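Immunomodulatory active chitinase (Trichuris suis, PDB 6G9C) probably hydrolyses chitin as a secreted family 18 glycoside hydrolase, resembles mammalian chitinases and has immunomodulatory properties in inflammatory lung disease. Local coordinates at residues 127-132 and 167-172; 150-155 and 161-166; 299-304 and 314-319. All blocks are in the same frame, centred on the assembly; numbering follows the deposited sequence.

Interactions 1 and 2 share helix 160-181 and lie on the same side of the chain's centre, their own centres about 11 Å apart; Arg129 packs on Leu166, and Cys167 meets Leu150. Both are buried, but their chemistry differs. Interaction 1 couples two helices by a bidentate salt bridge beside a slight apolar touch, whereas interaction 2 fastens the end of a barrel strand to a helix with aromatic rings, leucines and an ordered water. Interaction 3 is a surface contact on the opposite side of the chain's centre, about 36 Å from interaction 2 between centres, where a loop meets a short helix through one weak hydrogen bond and sparse side-chain packing.

Interaction 1. Residues 127-132 and 167-172; sequences SNRAKF and CQEILA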
loop_
_atom_site.group_PDB
_atom_site.type_symbol
_atom_site.label_atom_id
_atom_site.label_comp_id
_atom_site.label_asym_id
_atom_site.label_seq_id
_atom_site.Cartn_x
_atom_site.Cartn_y
_atom_site.Cartn_z
ATOM N N SER A 127 -6.200 -21.358 26.139
ATOM C CA SER A 127 -4.907 -20.734 26.402
ATOM C C SER A 127 -3.982 -20.836 25.189
ATOM O O SER A 127 -3.368 -19.850 24.767
ATOM C CB SER A 127 -4.275 -21.397 27.631
ATOM O OG SER A 127 -3.264 -20.589 28.194
ATOM N N ASN A 128 -3.872 -22.028 24.613
ATOM C CA ASN A 128 -2.997 -22.195 23.460
ATOM C C ASN A 128 -3.508 -21.400 22.264
ATOM O O ASN A 128 -2.726 -20.747 21.563
ATOM C CB ASN A 128 -2.878 -23.675 23.115
ATOM C CG ASN A 128 -2.075 -24.457 24.133
ATOM O OD1 ASN A 128 -1.595 -23.907 25.115
ATOM N ND2 ASN A 128 -1.922 -25.754 23.895
ATOM N N ARG A 129 -4.823 -21.433 22.020
ATOM C CA ARG A 129 -5.369 -20.727 20.868
ATOM C C ARG A 129 -5.212 -19.217 21.016
ATOM O O ARG A 129 -4.954 -18.515 20.029
ATOM C CB ARG A 129 -6.839 -21.106 20.662
ATOM C CG ARG A 129 -7.067 -22.604 20.441
ATOM C CD ARG A 129 -8.519 -22.912 20.100
ATOM N NE ARG A 129 -9.441 -22.520 21.177
ATOM C CZ ARG A 129 -9.962 -23.343 22.091
ATOM N NH1 ARG A 129 -9.669 -24.645 22.105
ATOM N NH2 ARG A 129 -10.796 -22.860 23.000
ATOM N N ALA A 130 -5.355 -18.701 22.240
ATOM C CA ALA A 130 -5.224 -17.263 22.465
ATOM C C ALA A 130 -3.797 -16.787 22.213
ATOM O O ALA A 130 -3.587 -15.696 21.670
ATOM C CB ALA A 130 -5.662 -16.910 23.890
ATOM N N LYS A 131 -2.803 -17.581 22.625
ATOM C CA LYS A 131 -1.417 -17.229 22.346
ATOM C C LYS A 131 -1.173 -17.166 20.846
ATOM O O LYS A 131 -0.585 -16.205 20.337
ATOM C CB LYS A 131 -0.472 -18.235 23.003
ATOM C CG LYS A 131 0.980 -17.814 22.896
ATOM C CD LYS A 131 1.920 -18.829 23.512
ATOM C CE LYS A 131 3.365 -18.418 23.279
ATOM N NZ LYS A 131 4.326 -19.255 24.047
ATOM N N PHE A 132 -1.629 -18.187 20.119
ATOM C CA PHE A 132 -1.514 -18.184 18.663
ATOM C C PHE A 132 -2.231 -16.986 18.045
ATOM O O PHE A 132 -1.680 -16.296 17.177
ATOM C CB PHE A 132 -2.072 -19.489 18.101
ATOM C CG PHE A 132 -2.356 -19.439 16.631
ATOM C CD1 PHE A 132 -1.319 -19.423 15.723
ATOM C CD2 PHE A 132 -3.658 -19.398 16.156
ATOM C CE1 PHE A 132 -1.562 -19.374 14.370
ATOM C CE2 PHE A 132 -3.911 -19.350 14.802
ATOM C CZ PHE A 132 -2.857 -19.340 13.902
ATOM N N CYS A 167 -11.733 -21.308 15.056
ATOM C CA CYS A 167 -12.278 -20.405 14.039
ATOM C C CYS A 167 -13.197 -19.345 14.649
ATOM O O CYS A 167 -13.141 -18.175 14.253
ATOM C CB CYS A 167 -13.013 -21.198 12.962
ATOM S SG CYS A 167 -11.918 -22.189 11.934
ATOM N N GLN A 168 -14.036 -19.720 15.619
ATOM C CA GLN A 168 -14.889 -18.728 16.259
ATOM C C GLN A 168 -14.054 -17.677 16.983
ATOM O O GLN A 168 -14.379 -16.483 16.950
ATOM C CB GLN A 168 -15.853 -19.415 17.239
ATOM C CG GLN A 168 -16.878 -20.311 16.554
ATOM C CD GLN A 168 -17.628 -21.175 17.547
ATOM O OE1 GLN A 168 -17.105 -21.496 18.615
ATOM N NE2 GLN A 168 -18.863 -21.538 17.211
ATOM N N GLU A 169 -12.970 -18.105 17.646
ATOM C CA GLU A 169 -12.138 -17.167 18.399
ATOM C C GLU A 169 -11.305 -16.269 17.476
ATOM O O GLU A 169 -11.081 -15.092 17.799
ATOM C CB GLU A 169 -11.246 -17.938 19.372
ATOM C CG GLU A 169 -12.055 -18.541 20.553
ATOM C CD GLU A 169 -11.347 -19.679 21.281
ATOM O OE1 GLU A 169 -10.115 -19.828 21.145
ATOM O OE2 GLU A 169 -12.040 -20.435 21.997
ATOM N N ILE A 170 -10.824 -16.799 16.343
ATOM C CA ILE A 170 -10.120 -15.956 15.364
ATOM C C ILE A 170 -11.021 -14.817 14.907
ATOM O O ILE A 170 -10.638 -13.639 14.945
ATOM C CB ILE A 170 -9.629 -16.782 14.159
ATOM C CG1 ILE A 170 -8.394 -17.622 14.516
ATOM C CG2 ILE A 170 -9.302 -15.848 12.928
ATOM C CD1 ILE A 170 -8.134 -18.786 13.533
ATOM N N LEU A 171 -12.242 -15.150 14.477
ATOM C CA LEU A 171 -13.149 -14.113 13.994
ATOM C C LEU A 171 -13.442 -13.096 15.085
ATOM O O LEU A 171 -13.426 -11.886 14.829
ATOM C CB LEU A 171 -14.445 -14.732 13.461
ATOM C CG LEU A 171 -15.508 -13.719 13.016
ATOM C CD1 LEU A 171 -15.019 -12.877 11.837
ATOM C CD2 LEU A 171 -16.820 -14.398 12.677
ATOM N N ALA A 172 -13.685 -13.567 16.316
ATOM C CA ALA A 172 -13.956 -12.653 17.421
ATOM C C ALA A 172 -12.803 -11.677 17.621
ATOM O O ALA A 172 -13.023 -10.477 17.841
ATOM C CB ALA A 172 -14.221 -13.441 18.710
#
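Arg129 and Glu169 carry most of this contact, a side-on salt bridge between two helices. NE of Arg129 points almost straight at OE1 of Glu169, at 2.8 Å and with a nearly linear N-H, and the acceptor lies in the guanidinium plane. The second bond, from Arg129 NH2 to Glu169 OE2 at 2.9 Å, is more bent, and its acceptor is tilted out of that plane. OE2 uses its syn lone pair; OE1 is also met on its syn side, though above the carboxylate plane. Guanidinium and carboxylate planes are turned 45° against each other, so the pair is twisted rather than flat. A bend in the arginine at chi3 (-61°) turns its NE edge to the carboxylate, while the glutamate runs extended beyond CG and crosses the arginine at about a right angle. Glu169 OE1 also comes within 3.5 Å of Arg129 CB, so the acid is packed against the root of the arginine as well as its end. NH1 is taken by the carbonyl of Ala123, which leaves the guanidinium little freedom to rotate. Arg129 is buried whereas Glu169 remains partly open to solvent. The apolar half is looser, although both of its residues are buried: Ile170 CD1 only approaches the edge of the Phe132 ring, 4.4 Å from CE2. Helices 126-142 and 160-181 are neighbours on the outside of the barrel. Leu165 extends the packing against Arg129, Glu169 also touches Tyr126 and Ile133 of helix 126-142, and helix 205-211 lies against Cys167 and Leu171 of helix 160-181.

Interaction 2. Residues 150-155 and 161-166; sequences LDWEYP and ENYLLL. With EDO (1,2-ethanediol), chain E.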
loop_
_atom_site.group_PDB
_atom_site.type_symbol
_atom_site.label_atom_id
_atom_site.label_comp_id
_atom_site.label_asym_id
_atom_site.label_seq_id
_atom_site.Cartn_x
_atom_site.Cartn_y
_atom_site.Cartn_z
ATOM N N LEU A 150 -6.658 -20.201 6.809
ATOM C CA LEU A 150 -6.275 -21.329 7.649
ATOM C C LEU A 150 -6.264 -22.601 6.807
ATOM O O LEU A 150 -7.311 -23.016 6.305
ATOM C CB LEU A 150 -7.252 -21.457 8.822
ATOM C CG LEU A 150 -7.047 -22.618 9.793
ATOM C CD1 LEU A 150 -5.645 -22.590 10.389
ATOM C CD2 LEU A 150 -8.107 -22.533 10.892
ATOM N N ASP A 151 -5.082 -23.214 6.649
ATOM C CA ASP A 151 -4.939 -24.402 5.808
ATOM C C ASP A 151 -4.462 -25.594 6.623
ATOM O O ASP A 151 -3.463 -26.231 6.285
ATOM C CB ASP A 151 -3.961 -24.151 4.650
ATOM C CG ASP A 151 -4.398 -23.012 3.740
ATOM O OD1 ASP A 151 -5.540 -22.521 3.889
ATOM O OD2 ASP A 151 -3.598 -22.613 2.854
ATOM N N TRP A 152 -5.158 -25.893 7.715
ATOM C CA TRP A 152 -4.877 -27.086 8.503
ATOM C C TRP A 152 -5.338 -28.313 7.720
ATOM O O TRP A 152 -6.529 -28.439 7.411
ATOM C CB TRP A 152 -5.611 -26.948 9.839
ATOM C CG TRP A 152 -5.541 -28.055 10.838
ATOM C CD1 TRP A 152 -5.084 -29.332 10.661
ATOM C CD2 TRP A 152 -5.998 -27.972 12.191
ATOM N NE1 TRP A 152 -5.218 -30.049 11.842
ATOM C CE2 TRP A 152 -5.774 -29.232 12.795
ATOM C CE3 TRP A 152 -6.564 -26.946 12.954
ATOM C CZ2 TRP A 152 -6.105 -29.495 14.129
ATOM C CZ3 TRP A 152 -6.893 -27.205 14.289
ATOM C CH2 TRP A 152 -6.660 -28.473 14.858
ATOM N N GLU A 153 -4.412 -29.220 7.398
ATOM C CA GLU A 153 -4.714 -30.365 6.525
ATOM C C GLU A 153 -4.430 -31.686 7.243
ATOM O O GLU A 153 -3.325 -32.222 7.134
ATOM C CB GLU A 153 -3.892 -30.248 5.209
ATOM C CG GLU A 153 -4.180 -28.945 4.458
ATOM C CD GLU A 153 -3.441 -28.836 3.123
ATOM O OE1 GLU A 153 -2.934 -29.861 2.606
ATOM O OE2 GLU A 153 -3.388 -27.706 2.606
ATOM N N TYR A 154 -5.418 -32.245 7.961
ATOM C CA TYR A 154 -6.787 -31.741 8.107
ATOM C C TYR A 154 -7.224 -32.028 9.533
ATOM O O TYR A 154 -6.731 -32.990 10.108
ATOM C CB TYR A 154 -7.748 -32.446 7.145
ATOM C CG TYR A 154 -7.415 -32.230 5.696
ATOM C CD1 TYR A 154 -7.746 -31.040 5.067
ATOM C CD2 TYR A 154 -6.777 -33.216 4.958
ATOM C CE1 TYR A 154 -7.438 -30.832 3.725
ATOM C CE2 TYR A 154 -6.464 -33.012 3.611
ATOM C CZ TYR A 154 -6.801 -31.828 3.007
ATOM O OH TYR A 154 -6.490 -31.624 1.666
ATOM N N PRO A 155 -8.143 -31.227 10.085
ATOM C CA PRO A 155 -8.736 -31.581 11.381
ATOM C C PRO A 155 -9.369 -32.962 11.328
ATOM O O PRO A 155 -10.051 -33.313 10.365
ATOM C CB PRO A 155 -9.794 -30.491 11.610
ATOM C CG PRO A 155 -10.075 -29.915 10.262
ATOM C CD PRO A 155 -8.762 -30.022 9.500
ATOM N N GLU A 161 -14.168 -30.228 17.514
ATOM C CA GLU A 161 -14.615 -29.165 18.369
ATOM C C GLU A 161 -13.543 -28.112 18.539
ATOM O O GLU A 161 -13.824 -26.981 18.538
ATOM C CB GLU A 161 -15.138 -29.721 19.700
ATOM C CG GLU A 161 -16.565 -30.253 19.587
ATOM C CD GLU A 161 -16.998 -31.236 20.713
ATOM O OE1 GLU A 161 -16.348 -31.311 21.778
ATOM O OE2 GLU A 161 -18.007 -31.923 20.543
ATOM N N ASN A 162 -12.318 -28.491 18.689
ATOM C CA ASN A 162 -11.254 -27.495 18.819
ATOM C C ASN A 162 -11.138 -26.636 17.569
ATOM O O ASN A 162 -10.898 -25.423 17.653
ATOM C CB ASN A 162 -9.938 -28.205 19.112
ATOM C CG ASN A 162 -9.980 -28.965 20.424
ATOM O OD1 ASN A 162 -10.712 -28.588 21.344
ATOM N ND2 ASN A 162 -9.193 -30.031 20.526
ATOM N N TYR A 163 -11.305 -27.251 16.399
ATOM C CA TYR A 163 -11.181 -26.500 15.150
ATOM C C TYR A 163 -12.245 -25.409 15.062
ATOM O O TYR A 163 -11.960 -24.274 14.655
ATOM C CB TYR A 163 -11.289 -27.456 13.968
ATOM C CG TYR A 163 -11.118 -26.788 12.623
ATOM C CD1 TYR A 163 -9.859 -26.593 12.077
ATOM C CD2 TYR A 163 -12.223 -26.362 11.894
ATOM C CE1 TYR A 163 -9.697 -25.990 10.829
ATOM C CE2 TYR A 163 -12.072 -25.759 10.652
ATOM C CZ TYR A 163 -10.813 -25.573 10.130
ATOM O OH TYR A 163 -10.687 -24.970 8.897
ATOM N N LEU A 164 -13.479 -25.739 15.447
ATOM C CA LEU A 164 -14.556 -24.757 15.435
ATOM C C LEU A 164 -14.297 -23.645 16.444
ATOM O O LEU A 164 -14.516 -22.462 16.149
ATOM C CB LEU A 164 -15.888 -25.445 15.727
ATOM C CG LEU A 164 -17.078 -24.502 15.931
ATOM C CD1 LEU A 164 -17.337 -23.737 14.645
ATOM C CD2 LEU A 164 -18.326 -25.231 16.412
ATOM N N LEU A 165 -13.840 -24.008 17.647
ATOM C CA LEU A 165 -13.494 -23.003 18.648
ATOM C C LEU A 165 -12.395 -22.078 18.132
ATOM O O LEU A 165 -12.494 -20.850 18.242
ATOM C CB LEU A 165 -13.059 -23.683 19.942
ATOM C CG LEU A 165 -14.187 -24.250 20.811
ATOM C CD1 LEU A 165 -13.637 -25.237 21.838
ATOM C CD2 LEU A 165 -15.006 -23.144 21.489
ATOM N N LEU A 166 -11.337 -22.658 17.562
ATOM C CA LEU A 166 -10.284 -21.843 16.961
ATOM C C LEU A 166 -10.861 -20.842 15.956
ATOM O O LEU A 166 -10.546 -19.644 16.002
ATOM C CB LEU A 166 -9.245 -22.749 16.298
ATOM C CG LEU A 166 -8.148 -22.064 15.478
ATOM C CD1 LEU A 166 -7.281 -21.194 16.362
ATOM C CD2 LEU A 166 -7.306 -23.107 14.772
HETATM C C1 EDO E . -2.746 -25.363 0.417
HETATM O O1 EDO E . -2.356 -26.762 0.399
HETATM C C2 EDO E . -4.107 -25.121 -0.246
HETATM O O2 EDO E . -4.112 -25.705 -1.573
HETATM O O HOH W 1 -8.109 -25.189 7.729
#
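Trp152 and Tyr163 both swing CG to the far side from their main-chain nitrogens (chi1 178° and -178°), which sends the indole from the loop and the phenol from the helix past each other in opposite directions. They form an offset edge-to-face pair with planes at 64° and centroids 5.5 Å apart, the tyrosine edge turned to the six-membered ring; CD1 of Tyr163 comes to 3.4 Å from CE3 of Trp152. Pro155 lies over one face of the phenol in a CH-pi contact, its CG 4.0 Å from the Tyr163 centroid, and sets its own CA over the indole. Farther along, Leu150 CD2 reaches Tyr163 CE1 at 3.8 Å and meets Leu166 CD2 tip to tip; that methyl of Leu166 also touches the edge of the indole. An ordered water joins the polar ends: it is hydrogen-bonded to Tyr163 OH (2.8 Å) and to Leu150 O (2.7 Å), and accepts from Trp152 N. The water, in the phenol plane at its edge, thereby bridges the hydroxyl to the main chain of Leu150 and Trp152. Asp151 and Glu153 occupy the last two acidic positions of the family 18 signature DXXDXDXE, whose glutamate is the proton donor in relatives; Glu153 OE2 accepts a 2.6 Å hydrogen bond from O1 of an ethanediol, which Tyr220 also binds. The contact links strand 147-151 to helix 160-181 in a beta-alpha-beta unit completed by strand 187-193, with Phe119 stacked on Trp152 and Tyr203 edge-to-face with Tyr163.

Interaction 3. Residues 299-304 and 314-319; sequences ATEYLR and VCQKLS
Gln316 NE2 donates to Glu301 OE1 across 3.2 Å, the one direct hydrogen bond between the loop 299-304 and the helix 314-319, and a weak one because the N-H is markedly bent. The glutamate, extended with CG opposite the backbone nitrogen (chi1 -179°), crosses the equally extended glutamine at about a right angle, yet the amide and carboxylate planes are nearly parallel, 16° apart, though offset from each other. The same NE2 lies in the plane of the Tyr302 ring, at its edge, 3.9 Å from CE1. Glu301 CG rests over a face of that ring, so acid, phenol and amide are gathered at one surface patch. Their packing is modest: Glu301 is exposed, Gln316 partly so. Beside this polar group the apolar contact thins to Thr300 CG2 and Lys317 CE, 4.4 Å apart. The polar ends of these two side chains turn to others, Thr300 OG1 to Glu313 and Lys317 NZ to Gln337. Glu313 also receives the backbone nitrogens of Tyr302 and Leu303, and its carboxylate thereby fastens the loop to the helix more firmly than the glutamine does. Within the loop, Arg304 N reaches back to Thr300 O at 3.1 Å, closing a helix-like turn. Inside the helix, Cys315 O accepts from Ser319 N at 3.0 Å and from Ser319 OG at 3.2 Å, the two donors lying on opposite faces of the carbonyl plane. The disulfide of Cys315 to Cys380 anchors helix 311-319. In the chain, loop and helix fall between barrel strands 268-281 and 364-368, in the same insert as antiparallel strands 323-327, 332-337 and 340-343, the alpha+beta insertion domain characteristic of family 18 chitinases of the chitotriosidase type.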
loop_
_atom_site.group_PDB
_atom_site.type_symbol
_atom_site.label_atom_id
_atom_site.label_comp_id
_atom_site.label_asym_id
_atom_site.label_seq_id
_atom_site.Cartn_x
_atom_site.Cartn_y
_atom_site.Cartn_z
ATOM N N ALA A 299 11.022 -36.861 -11.902
ATOM C CA ALA A 299 11.001 -35.437 -11.578
ATOM C C ALA A 299 11.224 -34.603 -12.834
ATOM O O ALA A 299 12.000 -34.979 -13.718
ATOM C CB ALA A 299 12.070 -35.114 -10.529
ATOM N N THR A 300 10.535 -33.467 -12.921
ATOM C CA THR A 300 10.609 -32.626 -14.112
ATOM C C THR A 300 11.652 -31.519 -13.936
ATOM O O THR A 300 12.172 -31.285 -12.842
ATOM C CB THR A 300 9.231 -32.039 -14.450
ATOM O OG1 THR A 300 8.685 -31.374 -13.308
ATOM C CG2 THR A 300 8.271 -33.148 -14.859
ATOM N N GLU A 301 11.934 -30.820 -15.043
ATOM C CA GLU A 301 13.070 -29.899 -15.099
ATOM C C GLU A 301 12.965 -28.776 -14.068
ATOM O O GLU A 301 13.963 -28.419 -13.430
ATOM C CB GLU A 301 13.195 -29.311 -16.509
ATOM C CG GLU A 301 14.382 -28.352 -16.682
ATOM C CD GLU A 301 14.535 -27.819 -18.112
ATOM O OE1 GLU A 301 13.886 -28.364 -19.037
ATOM O OE2 GLU A 301 15.322 -26.862 -18.309
ATOM N N TYR A 302 11.776 -28.197 -13.895
ATOM C CA TYR A 302 11.622 -27.034 -13.026
ATOM C C TYR A 302 11.068 -27.378 -11.646
ATOM O O TYR A 302 11.587 -26.884 -10.644
ATOM C CB TYR A 302 10.731 -25.983 -13.707
ATOM C CG TYR A 302 11.317 -25.453 -15.011
ATOM C CD1 TYR A 302 11.058 -26.089 -16.221
ATOM C CD2 TYR A 302 12.128 -24.320 -15.028
ATOM C CE1 TYR A 302 11.592 -25.613 -17.412
ATOM C CE2 TYR A 302 12.674 -23.830 -16.228
ATOM C CZ TYR A 302 12.396 -24.482 -17.410
ATOM O OH TYR A 302 12.929 -24.014 -18.606
ATOM N N LEU A 303 10.042 -28.229 -11.554
ATOM C CA LEU A 303 9.481 -28.536 -10.240
ATOM C C LEU A 303 10.369 -29.488 -9.447
ATOM O O LEU A 303 10.387 -29.415 -8.215
ATOM C CB LEU A 303 8.074 -29.124 -10.367
ATOM C CG LEU A 303 6.969 -28.269 -10.995
ATOM C CD1 LEU A 303 5.614 -28.618 -10.423
ATOM C CD2 LEU A 303 7.240 -26.787 -10.848
ATOM N N ARG A 304 11.097 -30.379 -10.124
ATOM C CA ARG A 304 12.058 -31.280 -9.482
ATOM C C ARG A 304 11.422 -32.047 -8.325
ATOM O O ARG A 304 11.975 -32.144 -7.228
ATOM C CB ARG A 304 13.293 -30.519 -8.999
ATOM C CG ARG A 304 14.058 -29.783 -10.083
ATOM C CD ARG A 304 14.740 -28.578 -9.464
ATOM N NE ARG A 304 15.744 -27.969 -10.329
ATOM C CZ ARG A 304 16.446 -26.888 -10.001
ATOM N NH1 ARG A 304 16.251 -26.300 -8.826
ATOM N NH2 ARG A 304 17.348 -26.398 -10.845
ATOM N N VAL A 314 4.121 -29.314 -19.007
ATOM C CA VAL A 314 3.325 -30.077 -19.969
ATOM C C VAL A 314 3.451 -29.461 -21.356
ATOM O O VAL A 314 3.613 -30.170 -22.358
ATOM C CB VAL A 314 1.851 -30.152 -19.524
ATOM C CG1 VAL A 314 0.974 -30.682 -20.682
ATOM C CG2 VAL A 314 1.708 -31.010 -18.245
ATOM N N CYS A 315 3.385 -28.130 -21.441
ATOM C CA CYS A 315 3.547 -27.480 -22.737
ATOM C C CYS A 315 4.882 -27.843 -23.371
ATOM O O CYS A 315 4.951 -28.119 -24.579
ATOM C CB CYS A 315 3.424 -25.968 -22.568
ATOM S SG CYS A 315 1.721 -25.398 -22.501
ATOM N N GLN A 316 5.953 -27.835 -22.572
ATOM C CA GLN A 316 7.272 -28.225 -23.068
ATOM C C GLN A 316 7.253 -29.649 -23.611
ATOM O O GLN A 316 7.860 -29.934 -24.648
ATOM C CB GLN A 316 8.306 -28.071 -21.949
ATOM C CG GLN A 316 9.770 -28.176 -22.363
ATOM C CD GLN A 316 10.716 -27.554 -21.333
ATOM O OE1 GLN A 316 11.302 -26.495 -21.566
ATOM N NE2 GLN A 316 10.863 -28.215 -20.189
ATOM N N LYS A 317 6.546 -30.560 -22.937
ATOM C CA LYS A 317 6.496 -31.940 -23.426
ATOM C C LYS A 317 5.607 -32.086 -24.656
ATOM O O LYS A 317 5.914 -32.886 -25.550
ATOM C CB LYS A 317 6.027 -32.874 -22.305
ATOM C CG LYS A 317 7.044 -33.031 -21.182
ATOM C CD LYS A 317 6.564 -34.041 -20.151
ATOM C CE LYS A 317 7.633 -34.300 -19.100
ATOM N NZ LYS A 317 8.931 -34.683 -19.736
ATOM N N LEU A 318 4.527 -31.311 -24.741
ATOM C CA LEU A 318 3.730 -31.294 -25.966
ATOM C C LEU A 318 4.565 -30.848 -27.165
ATOM O O LEU A 318 4.451 -31.411 -28.262
ATOM C CB LEU A 318 2.522 -30.372 -25.780
ATOM C CG LEU A 318 1.408 -30.995 -24.940
ATOM C CD1 LEU A 318 0.333 -29.968 -24.621
ATOM C CD2 LEU A 318 0.839 -32.183 -25.689
ATOM N N SER A 319 5.417 -29.837 -26.972
ATOM C CA SER A 319 6.318 -29.423 -28.040
ATOM C C SER A 319 7.282 -30.533 -28.429
ATOM O O SER A 319 7.698 -30.608 -29.591
ATOM C CB SER A 319 7.094 -28.178 -27.615
ATOM O OG SER A 319 6.200 -27.130 -27.305
#